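Local atomic coordinates of hypothetical sugar ABC-transporter sugar binding protein (Arthrobacter globiformis, PDB entry 7BVT), a protein that binds cyclic alpha-maltosyl-1,6-maltose, a cyclic tetrasaccharide, and probably delivers it to an ABC sugar transporter for uptake. Residues A[182-187]-A[256-261]; A[186-191]-A[243-248]. One frame throughout, in Å; residues are numbered along the deposited sequence.

Contact 1 of 2, residues A[182-187]-A[256-261]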
loop_
_atom_site.group_PDB
_atom_site.type_symbol
_atom_site.label_atom_id
_atom_site.label_comp_id
_atom_site.label_asym_id
_atom_site.label_seq_id
_atom_site.Cartn_x
_atom_site.Cartn_y
_atom_site.Cartn_z
ATOM N N PRO A 182 21.498 -11.998 -8.648
ATOM C CA PRO A 182 20.286 -11.466 -9.276
ATOM C C PRO A 182 20.358 -9.942 -9.288
ATOM O O PRO A 182 20.727 -9.356 -8.257
ATOM C CB PRO A 182 19.117 -11.924 -8.379
ATOM C CG PRO A 182 19.707 -13.005 -7.513
ATOM C CD PRO A 182 21.181 -12.682 -7.397
ATOM N N GLY A 183 19.997 -9.325 -10.426
ATOM C CA GLY A 183 20.027 -7.868 -10.578
ATOM C C GLY A 183 18.809 -7.248 -9.930
ATOM O O GLY A 183 18.868 -6.067 -9.620
ATOM N N TYR A 184 17.725 -8.022 -9.802
ATOM C CA TYR A 184 16.409 -7.467 -9.379
ATOM C C TYR A 184 15.560 -8.615 -8.813
ATOM O O TYR A 184 15.374 -9.603 -9.537
ATOM C CB TYR A 184 15.739 -6.779 -10.559
ATOM C CG TYR A 184 14.333 -6.307 -10.295
ATOM C CD1 TYR A 184 14.060 -5.284 -9.383
ATOM C CD2 TYR A 184 13.278 -6.824 -11.018
ATOM C CE1 TYR A 184 12.761 -4.843 -9.169
ATOM C CE2 TYR A 184 11.976 -6.363 -10.825
ATOM C CZ TYR A 184 11.722 -5.358 -9.920
ATOM O OH TYR A 184 10.435 -4.947 -9.686
ATOM N N ASP A 185 15.013 -8.472 -7.611
ATOM C CA ASP A 185 14.137 -9.534 -7.047
ATOM C C ASP A 185 12.710 -9.307 -7.548
ATOM O O ASP A 185 12.234 -8.161 -7.437
ATOM C CB ASP A 185 14.122 -9.525 -5.513
ATOM C CG ASP A 185 15.403 -9.977 -4.847
ATOM O OD1 ASP A 185 16.377 -10.265 -5.562
ATOM O OD2 ASP A 185 15.379 -10.018 -3.618
ATOM N N LEU A 186 12.036 -10.386 -7.937
ATOM C CA LEU A 186 10.575 -10.375 -8.156
ATOM C C LEU A 186 9.899 -11.165 -7.057
ATOM O O LEU A 186 10.452 -12.194 -6.576
ATOM C CB LEU A 186 10.224 -10.963 -9.517
ATOM C CG LEU A 186 10.480 -10.053 -10.690
ATOM C CD1 LEU A 186 10.359 -10.884 -11.937
ATOM C CD2 LEU A 186 9.527 -8.850 -10.661
ATOM N N TYR A 187 8.702 -10.703 -6.677
ATOM C CA TYR A 187 7.898 -11.376 -5.638
ATOM C C TYR A 187 7.052 -12.417 -6.356
ATOM O O TYR A 187 5.936 -12.126 -6.768
ATOM C CB TYR A 187 7.113 -10.346 -4.826
ATOM C CG TYR A 187 6.792 -10.797 -3.430
ATOM C CD1 TYR A 187 5.915 -11.858 -3.209
ATOM C CD2 TYR A 187 7.390 -10.196 -2.340
ATOM C CE1 TYR A 187 5.635 -12.304 -1.934
ATOM C CE2 TYR A 187 7.105 -10.624 -1.052
ATOM C CZ TYR A 187 6.230 -11.682 -0.858
ATOM O OH TYR A 187 5.946 -12.147 0.400
ATOM N N GLY A 256 21.744 -9.090 -3.716
ATOM C CA GLY A 256 20.928 -8.805 -4.914
ATOM C C GLY A 256 21.013 -7.331 -5.322
ATOM O O GLY A 256 21.157 -6.476 -4.468
ATOM N N GLY A 257 20.840 -7.029 -6.593
ATOM C CA GLY A 257 20.901 -5.653 -7.056
ATOM C C GLY A 257 19.784 -4.762 -6.473
ATOM O O GLY A 257 20.051 -3.607 -6.210
ATOM N N SER A 258 18.528 -5.218 -6.443
ATOM C CA SER A 258 17.395 -4.264 -6.313
ATOM C C SER A 258 16.106 -5.044 -6.084
ATOM O O SER A 258 16.119 -6.250 -6.207
ATOM C CB SER A 258 17.256 -3.394 -7.503
ATOM O OG SER A 258 17.086 -4.164 -8.715
ATOM N N ALA A 259 15.048 -4.313 -5.735
ATOM C CA ALA A 259 13.714 -4.906 -5.478
ATOM C C ALA A 259 12.704 -3.780 -5.394
ATOM O O ALA A 259 13.052 -2.664 -4.999
ATOM C CB ALA A 259 13.736 -5.721 -4.201
ATOM N N GLN A 260 11.438 -4.094 -5.680
ATOM C CA GLN A 260 10.358 -3.196 -5.224
ATOM C C GLN A 260 10.224 -3.359 -3.718
ATOM O O GLN A 260 10.208 -4.503 -3.226
ATOM C CB GLN A 260 9.042 -3.515 -5.924
ATOM C CG GLN A 260 9.053 -3.038 -7.332
ATOM C CD GLN A 260 7.808 -3.299 -8.146
ATOM O OE1 GLN A 260 6.801 -3.928 -7.703
ATOM N NE2 GLN A 260 7.890 -2.805 -9.361
ATOM N N GLU A 261 10.199 -2.238 -3.011
ATOM C CA GLU A 261 10.089 -2.206 -1.550
ATOM C C GLU A 261 9.095 -1.129 -1.134
ATOM O O GLU A 261 9.107 -0.012 -1.667
ATOM C CB GLU A 261 11.467 -1.966 -0.902
ATOM C CG GLU A 261 12.410 -3.152 -1.101
ATOM C CD GLU A 261 12.163 -4.396 -0.294
ATOM O OE1 GLU A 261 11.215 -4.427 0.530
ATOM O OE2 GLU A 261 12.974 -5.367 -0.464
HETATM O O HOH W 1 10.217 -6.379 -7.150
HETATM O O HOH W 2 10.473 -2.187 -10.367
HETATM O O HOH W 3 18.259 -8.394 -6.640
#
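Y184 and S258 bury the most surface here, where the loop 182-187 runs beside strand 258-262, a member of the mixed sheet of this bacterial solute-binding fold. Three direct hydrogen bonds fix the loop. G257 N donates to P182 O at 2.9 Å with an N-H...O angle of 164°, and D185 N donates to S258 O at 2.9 Å. Between them S258 OG gives its proton to a lone pair of G183 O, 2.8 Å away in the carbonyl plane. The same hydroxyl lies at the edge of the Y184 ring, 3.3 Å from CD1. With its CG anti to the backbone N (chi1 174°), Y184 extends along the strand: CE1 passes A259 CA, and OH ends 3.3 Å from Q260 CG. The planes of the Y184 ring and the Q260 amide are 72° apart; a water bridges Y184 OH and Q260 NE2, while Q260 OE1 is held by N200 ND2 of helix 195-207. The aliphatic part of D185 meets A259 CB, while its OD2 accepts bonds from the backbone N of G249 and F251. A leucine in place of Y184 would probably leave the Q260 amide without its water-mediated link to the loop and open a gap beside A259. A further water receives the Q260 N-H at 3.0 Å and donates to D185 O at 2.7 Å, carrying the pairing one step beyond the direct bonds.

Contact 2 of 2, residues A[186-191]-A[243-248]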
loop_
_atom_site.group_PDB
_atom_site.type_symbol
_atom_site.label_atom_id
_atom_site.label_comp_id
_atom_site.label_asym_id
_atom_site.label_seq_id
_atom_site.Cartn_x
_atom_site.Cartn_y
_atom_site.Cartn_z
ATOM N N LEU A 186 12.036 -10.386 -7.937
ATOM C CA LEU A 186 10.575 -10.375 -8.156
ATOM C C LEU A 186 9.899 -11.165 -7.057
ATOM O O LEU A 186 10.452 -12.194 -6.576
ATOM C CB LEU A 186 10.224 -10.963 -9.517
ATOM C CG LEU A 186 10.480 -10.053 -10.690
ATOM C CD1 LEU A 186 10.359 -10.884 -11.937
ATOM C CD2 LEU A 186 9.527 -8.850 -10.661
ATOM N N TYR A 187 8.702 -10.703 -6.677
ATOM C CA TYR A 187 7.898 -11.376 -5.638
ATOM C C TYR A 187 7.052 -12.417 -6.356
ATOM O O TYR A 187 5.936 -12.126 -6.768
ATOM C CB TYR A 187 7.113 -10.346 -4.826
ATOM C CG TYR A 187 6.792 -10.797 -3.430
ATOM C CD1 TYR A 187 5.915 -11.858 -3.209
ATOM C CD2 TYR A 187 7.390 -10.196 -2.340
ATOM C CE1 TYR A 187 5.635 -12.304 -1.934
ATOM C CE2 TYR A 187 7.105 -10.624 -1.052
ATOM C CZ TYR A 187 6.230 -11.682 -0.858
ATOM O OH TYR A 187 5.946 -12.147 0.400
ATOM N N THR A 188 7.609 -13.621 -6.565
ATOM C CA THR A 188 7.065 -14.569 -7.553
ATOM C C THR A 188 6.265 -15.700 -6.905
ATOM O O THR A 188 5.683 -16.423 -7.693
ATOM C CB THR A 188 8.178 -15.194 -8.400
ATOM O OG1 THR A 188 9.110 -15.864 -7.554
ATOM C CG2 THR A 188 8.961 -14.196 -9.217
ATOM N N GLN A 189 6.233 -15.826 -5.576
ATOM C CA GLN A 189 5.414 -16.896 -4.947
ATOM C C GLN A 189 4.178 -16.334 -4.225
ATOM O O GLN A 189 4.298 -15.407 -3.387
ATOM C CB GLN A 189 6.280 -17.703 -3.998
ATOM C CG GLN A 189 7.386 -18.422 -4.752
ATOM C CD GLN A 189 8.209 -19.242 -3.793
ATOM O OE1 GLN A 189 9.204 -18.769 -3.261
ATOM N NE2 GLN A 189 7.706 -20.428 -3.486
ATOM N N ALA A 190 3.026 -16.918 -4.544
ATOM C CA ALA A 190 1.707 -16.514 -3.987
ATOM C C ALA A 190 1.724 -16.578 -2.449
ATOM O O ALA A 190 1.205 -15.666 -1.820
ATOM C CB ALA A 190 0.630 -17.359 -4.612
ATOM N N GLY A 191 2.291 -17.610 -1.837
ATOM C CA GLY A 191 2.145 -17.758 -0.374
ATOM C C GLY A 191 0.676 -17.882 0.048
ATOM O O GLY A 191 -0.176 -18.293 -0.773
ATOM N N SER A 243 16.089 -12.027 -12.542
ATOM C CA SER A 243 15.143 -12.145 -11.397
ATOM C C SER A 243 14.704 -13.594 -11.214
ATOM O O SER A 243 13.665 -13.963 -11.749
ATOM C CB SER A 243 13.914 -11.297 -11.698
ATOM O OG SER A 243 14.320 -9.968 -11.961
ATOM N N PRO A 244 15.497 -14.483 -10.585
ATOM C CA PRO A 244 15.104 -15.879 -10.558
ATOM C C PRO A 244 13.752 -16.088 -9.893
ATOM O O PRO A 244 13.399 -15.400 -8.977
ATOM C CB PRO A 244 16.234 -16.574 -9.771
ATOM C CG PRO A 244 17.422 -15.681 -10.018
ATOM C CD PRO A 244 16.848 -14.274 -10.029
ATOM N N TYR A 245 13.088 -17.142 -10.329
ATOM C CA TYR A 245 11.838 -17.640 -9.714
ATOM C C TYR A 245 12.100 -18.145 -8.305
ATOM O O TYR A 245 13.144 -18.798 -8.052
ATOM C CB TYR A 245 11.212 -18.745 -10.566
ATOM C CG TYR A 245 10.035 -19.383 -9.868
ATOM C CD1 TYR A 245 8.907 -18.641 -9.572
ATOM C CD2 TYR A 245 10.059 -20.714 -9.475
ATOM C CE1 TYR A 245 7.812 -19.217 -8.941
ATOM C CE2 TYR A 245 8.989 -21.295 -8.811
ATOM C CZ TYR A 245 7.849 -20.555 -8.568
ATOM O OH TYR A 245 6.799 -21.139 -7.904
ATOM N N ALA A 246 11.183 -17.838 -7.390
ATOM C CA ALA A 246 11.198 -18.315 -5.983
ATOM C C ALA A 246 12.510 -17.929 -5.281
ATOM O O ALA A 246 13.058 -18.731 -4.472
ATOM C CB ALA A 246 10.935 -19.812 -5.963
ATOM N N LYS A 247 12.984 -16.712 -5.489
ATOM C CA LYS A 247 14.243 -16.190 -4.890
ATOM C C LYS A 247 14.008 -14.801 -4.308
ATOM O O LYS A 247 14.946 -14.015 -4.256
ATOM C CB LYS A 247 15.355 -16.139 -5.944
ATOM C CG LYS A 247 15.927 -17.499 -6.336
ATOM C CD LYS A 247 16.407 -18.332 -5.173
ATOM C CE LYS A 247 17.441 -17.628 -4.330
ATOM N NZ LYS A 247 18.135 -18.583 -3.428
ATOM N N TRP A 248 12.801 -14.501 -3.852
ATOM C CA TRP A 248 12.555 -13.212 -3.153
ATOM C C TRP A 248 13.501 -13.110 -1.956
ATOM O O TRP A 248 13.668 -14.112 -1.259
ATOM C CB TRP A 248 11.093 -13.065 -2.716
ATOM C CG TRP A 248 10.890 -11.790 -1.954
ATOM C CD1 TRP A 248 10.812 -11.610 -0.600
ATOM C CD2 TRP A 248 10.862 -10.477 -2.522
ATOM N NE1 TRP A 248 10.705 -10.273 -0.285
ATOM C CE2 TRP A 248 10.764 -9.553 -1.459
ATOM C CE3 TRP A 248 10.907 -9.991 -3.829
ATOM C CZ2 TRP A 248 10.660 -8.176 -1.678
ATOM C CZ3 TRP A 248 10.855 -8.629 -4.041
ATOM C CH2 TRP A 248 10.702 -7.736 -2.983
HETATM O O HOH W 4 13.847 -12.728 -8.195
HETATM O O HOH W 5 11.523 -14.686 -7.097
HETATM O O HOH W 6 10.480 -16.478 -3.043
#
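Y187 and W248 make the aromatic contact between loops 186-191 and 243-248. Y187 CD2 sits 3.4 Å above the indole plane, over its centre, but the ring planes are inclined at 43°, so the pair is neither a parallel stack nor edge-to-face. Both side chains have CG anti to the backbone N; for Y187 (chi1 -153°) this carries the ring across the indole, with CE2 above NE1. The edge of the indole faces the backbone instead, CE3 lying 3.6 Å from L186 O. Van der Waals packing continues along the loop: L186 CD1 meets S243 CB at 3.6 Å, T188 CB approaches Y245 CD1, and the Q189 amide rests against A246 CB. The Y245 hydroxyl is held by E389 of helix 377-392. Polar contacts run largely through water. One water has four partners, donating to L186 O and P244 O and accepting from T188 OG1 (2.7 Å) and K247 N (3.0 Å); it thus ties the type II turn P244-K247 to the neighbouring loop. A second joins L186 N to P244 O, and a third donates to Q189 OE1 at 2.6 Å and accepts from W248 N. Two irregular loops are therefore matched by ordered water where their backbones do not pair, and the indole face is likely to limit how far Y187, a residue of the glycan pocket, can turn.

Overall arrangement
The two contacts follow one another along a single loop, sharing L186 and Y187, with centres 10 Å apart. Contact 1 sets it against strand 258-262, contact 2 against the loop preceding that strand. S243 OG lies 2.7 Å from Y184 O, a probable hydrogen bond; W248 CE3 lies 3.7 Å from D185 CB and W248 CH2 3.3 Å from Q260 O. W248 thus touches the strand at its CH2 end and Y187 over one face. The Y187 side chain is about 4 Å from a bound glucose, that of Q260 about 7 Å, so contact 2 contributes a pocket residue directly, while contact 1 lies a layer behind, Q260 OE1 being bonded to pocket residue N200.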